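Local atomic coordinates of uncharacterized protein (Bacteroides ovatus, PDB entry 4FS7), a protein that is of unknown function but is an extracellular leucine-rich repeat protein of the BspA type, which probably binds other proteins. Residues L123-L126 with M127-S130; I258-N262 with N263-I267. All blocks are in the same frame, centred on the assembly; numbering follows the deposited sequence. Where two conformers were deposited one is given.

Contact 1: L123-L126 with M127-S130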
# COMPACT_ATOMS: atom_id res chain seq x y z
N LEU A 123 17.17 7.10 15.70
CA LEU A 123 17.14 8.52 15.47
C LEU A 123 17.96 8.83 14.21
O LEU A 123 19.17 8.57 14.14
CB LEU A 123 17.70 9.27 16.67
CG LEU A 123 16.88 9.12 17.95
CD1 LEU A 123 17.56 9.77 19.14
CD2 LEU A 123 15.43 9.67 17.78
N LEU A 124 17.34 9.40 13.23
CA LEU A 124 17.99 9.71 11.97
C LEU A 124 18.71 11.05 12.07
O LEU A 124 18.25 11.97 12.74
CB LEU A 124 16.98 9.76 10.83
CG LEU A 124 16.24 8.46 10.59
CD1 LEU A 124 15.11 8.67 9.55
CD2 LEU A 124 17.19 7.34 10.17
N PRO A 125 19.87 11.17 11.40
CA PRO A 125 20.59 12.45 11.37
C PRO A 125 19.76 13.56 10.78
O PRO A 125 19.10 13.35 9.77
CB PRO A 125 21.79 12.18 10.44
CG PRO A 125 21.88 10.74 10.32
CD PRO A 125 20.57 10.14 10.62
N LEU A 126 19.80 14.73 11.40
CA LEU A 126 18.98 15.83 10.92
C LEU A 126 19.29 16.25 9.51
O LEU A 126 18.41 16.82 8.86
CB LEU A 126 18.97 17.02 11.89
CG LEU A 126 18.06 16.77 13.10
CD1 LEU A 126 18.17 17.89 14.11
CD2 LEU A 126 16.60 16.66 12.66
N MSE A 127 20.53 16.03 9.04
CA MSE A 127 20.93 16.43 7.69
C MSE A 127 20.81 15.27 6.68
O MSE A 127 21.32 15.33 5.59
CB MSE A 127 22.32 17.04 7.71
CG MSE A 127 22.45 18.29 8.63
SE MSE A 127 21.13 19.68 8.42
CE MSE A 127 21.60 19.70 6.63
N LEU A 128 20.10 14.19 7.04
CA LEU A 128 19.86 13.07 6.11
C LEU A 128 19.14 13.51 4.85
O LEU A 128 18.21 14.32 4.91
CB LEU A 128 19.03 11.99 6.79
CG LEU A 128 19.04 10.58 6.15
CD1 LEU A 128 20.40 9.89 6.43
CD2 LEU A 128 17.87 9.74 6.69
N LYS A 129 19.52 12.92 3.72
CA LYS A 129 18.99 13.29 2.42
C LYS A 129 18.21 12.16 1.72
O LYS A 129 17.32 12.45 0.95
CB LYS A 129 20.09 13.80 1.52
CG LYS A 129 20.74 15.09 2.02
CD LYS A 129 19.73 16.24 2.25
CE LYS A 129 19.09 16.84 0.96
NZ LYS A 129 18.04 17.93 1.23
N SER A 130 18.53 10.91 2.00
CA SER A 130 17.82 9.82 1.33
C SER A 130 17.80 8.55 2.13
O SER A 130 18.69 8.27 2.95
CB SER A 130 18.42 9.54 -0.04
OG SER A 130 19.73 8.98 0.08
O HOH W 1 17.29 16.49 6.43

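Contact 2: I258-N262 with N263-I267. With EDO (1,2-ethanediol), chain C.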
# COMPACT_ATOMS: atom_id res chain seq x y z
N ILE A 258 -18.80 4.02 0.58
CA ILE A 258 -17.99 4.70 -0.39
C ILE A 258 -18.79 5.69 -1.21
O ILE A 258 -19.96 5.43 -1.54
CB ILE A 258 -17.17 3.72 -1.32
CG1 ILE A 258 -18.01 2.98 -2.37
CG2 ILE A 258 -16.38 2.75 -0.45
CD1 ILE A 258 -18.10 3.72 -3.72
N SER A 259 -18.14 6.78 -1.57
CA SER A 259 -18.70 7.79 -2.42
C SER A 259 -17.67 8.23 -3.42
O SER A 259 -16.59 8.73 -3.02
CB SER A 259 -19.14 8.96 -1.55
OG SER A 259 -19.55 10.03 -2.39
N ILE A 260 -17.95 8.00 -4.68
CA ILE A 260 -17.08 8.37 -5.77
C ILE A 260 -17.98 8.99 -6.78
O ILE A 260 -18.54 8.30 -7.62
CB ILE A 260 -16.36 7.14 -6.40
CG1 ILE A 260 -15.58 6.37 -5.38
CG2 ILE A 260 -15.44 7.60 -7.48
CD1 ILE A 260 -14.75 5.21 -6.06
N GLN A 261 -18.14 10.31 -6.71
CA GLN A 261 -19.20 10.94 -7.46
C GLN A 261 -18.74 11.57 -8.75
O GLN A 261 -19.56 11.86 -9.62
CB GLN A 261 -19.96 11.95 -6.62
CG GLN A 261 -20.66 11.30 -5.47
CD GLN A 261 -21.67 12.18 -4.77
OE1 GLN A 261 -22.70 12.49 -5.33
NE2 GLN A 261 -21.39 12.54 -3.52
N ASN A 262 -17.45 11.81 -8.87
CA ASN A 262 -16.92 12.55 -9.96
C ASN A 262 -17.13 11.83 -11.29
O ASN A 262 -16.74 10.66 -11.47
CB ASN A 262 -15.44 12.83 -9.71
CG ASN A 262 -14.91 13.85 -10.65
OD1 ASN A 262 -14.55 13.54 -11.75
ND2 ASN A 262 -14.94 15.13 -10.24
N ASN A 263 -17.73 12.53 -12.22
CA ASN A 263 -18.08 11.94 -13.50
C ASN A 263 -16.86 11.63 -14.39
O ASN A 263 -16.95 10.71 -15.22
CB ASN A 263 -19.11 12.83 -14.25
CG ASN A 263 -18.58 14.23 -14.57
OD1 ASN A 263 -17.93 14.90 -13.75
ND2 ASN A 263 -18.92 14.70 -15.77
N LYS A 264 -15.76 12.38 -14.18
CA LYS A 264 -14.56 12.22 -15.05
C LYS A 264 -13.39 11.45 -14.44
O LYS A 264 -12.34 11.28 -15.08
CB LYS A 264 -14.08 13.58 -15.53
CG LYS A 264 -15.08 14.29 -16.43
CD LYS A 264 -15.21 13.59 -17.76
CE LYS A 264 -14.15 14.08 -18.75
NZ LYS A 264 -14.52 15.38 -19.42
N LEU A 265 -13.53 10.93 -13.22
CA LEU A 265 -12.45 10.13 -12.60
C LEU A 265 -12.14 8.86 -13.36
O LEU A 265 -13.06 8.11 -13.69
CB LEU A 265 -12.86 9.84 -11.17
CG LEU A 265 -11.92 8.98 -10.33
CD1 LEU A 265 -10.54 9.63 -10.17
CD2 LEU A 265 -12.56 8.69 -9.01
N ARG A 266 -10.84 8.64 -13.68
CA ARG A 266 -10.35 7.37 -14.25
C ARG A 266 -10.14 6.34 -13.14
O ARG A 266 -9.52 6.65 -12.12
CB ARG A 266 -9.02 7.58 -14.97
CG ARG A 266 -8.39 6.31 -15.47
CD ARG A 266 -7.30 6.53 -16.50
NE ARG A 266 -6.90 5.24 -17.06
CZ ARG A 266 -6.06 5.06 -18.06
NH1 ARG A 266 -5.48 6.09 -18.66
NH2 ARG A 266 -5.78 3.83 -18.46
N ILE A 267 -10.63 5.12 -13.33
CA ILE A 267 -10.67 4.10 -12.28
C ILE A 267 -10.36 2.74 -12.89
O ILE A 267 -10.96 2.36 -13.89
CB ILE A 267 -12.07 4.04 -11.59
CG1 ILE A 267 -12.52 5.42 -11.09
CG2 ILE A 267 -12.10 3.05 -10.45
CD1 ILE A 267 -13.93 5.44 -10.49
C1 EDO C . -14.32 4.87 -14.85
O1 EDO C . -15.29 5.70 -15.60
C2 EDO C . -13.33 4.06 -15.73
O2 EDO C . -12.09 4.79 -15.93

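Contact 1: L123-L126 with M127-S130
Pro125 and Leu128 are the ends of a type I beta turn, with Leu126 and Met127 between them, that leads, in this leucine-rich repeat solenoid, into the short strand 130-131. Met127, a selenomethionine, is folded back on the turn: the bend at chi2 (-50°) brings Met127 SE to 4.0 Å from Leu126 O, on the exposed side of the bend. Leu128 closes the turn. Its N-H reaches Pro125 O at 3.0 Å, while its CB rests 3.3 Å from the same oxygen. With CG set anti to the backbone N (chi1 -162°), the buried Leu128 side chain is carried to Pro125 and to Leu124, whose side chain it crosses obliquely. There CD1 of Leu128 meets the Pro125 ring at CD, 4.2 Å away, and its CD2 lies 4.1 Å from CD1 of Leu124, whose side chain also packs on Phe136 and Ile146. Ile108 of strand 107-108 touches Leu128 as well. Beyond it, Lys129 NZ is hydrogen-bonded to Gly149 O in a later part of the chain. One water bridges the turn, from its middle to its last residue, donating to Leu126 O at 2.7 Å and to Leu128 O at 2.8 Å.

Contact 2: I258-N262 with N263-I267
Ile260 and Leu265 make the apolar part of this bend, which carries the chain from strand 257-260 to strand 266-267. Their side chains meet at about a right angle, and the methyl CG2 of Ile260 presses on CD2 of Leu265 at 3.4 Å, closer than usual for two carbons. The same CG2 also faces CD1 of Ile267, 4.0 Å away. A single methyl therefore touches one residue from the loop and one from the next strand. Ile237 of strand 234-237 touches both Ile260 and Leu265, and Phe272 also packs on Ile260, tying the cluster to the solenoid interior.

The polar part is an Asx turn at Asn262. CG stands anti to the backbone N (chi1 -167°), carrying the amide forward over the following residues, where OD1 of Asn262 accepts the N-H of Lys264, with N 3.0 Å away. This bond is bent, with an N-H...O angle of 139°, and its donor sits above the amide plane, 37° out of it. The amide is held from its other end too, since ND2 is hydrogen-bonded to Asp239 OD1.

A 1,2-ethanediol, probably from the crystallisation liquor, lies against the second strand. Its O2 takes the N-H of Ile267, with N 3.0 Å away, in a nearly straight bond, and the diol is also hydrogen-bonded to Ser285 OG and Ile287 N. Strand, Asx turn and second strand, with aliphatic residues turned inward, form the strand-loop-strand corner of a leucine-rich repeat solenoid coil.

How the contacts relate
Contacts 1 and 2 are separate bends of one leucine-rich repeat solenoid, met in series along the chain. Their centres lie 39 Å apart, and the nearest atoms are still about 30 Å from each other, so neither touches the other. Both lead into a short strand, 130-131 after contact 1 and 266-267 in contact 2, and both set aliphatic side chains inside the bend. They differ in how the bend is held: backbone closure in contact 1 against side-chain closure, by an Asx turn, in contact 2. The ethanediol belongs to contact 2 alone and marks no known functional site.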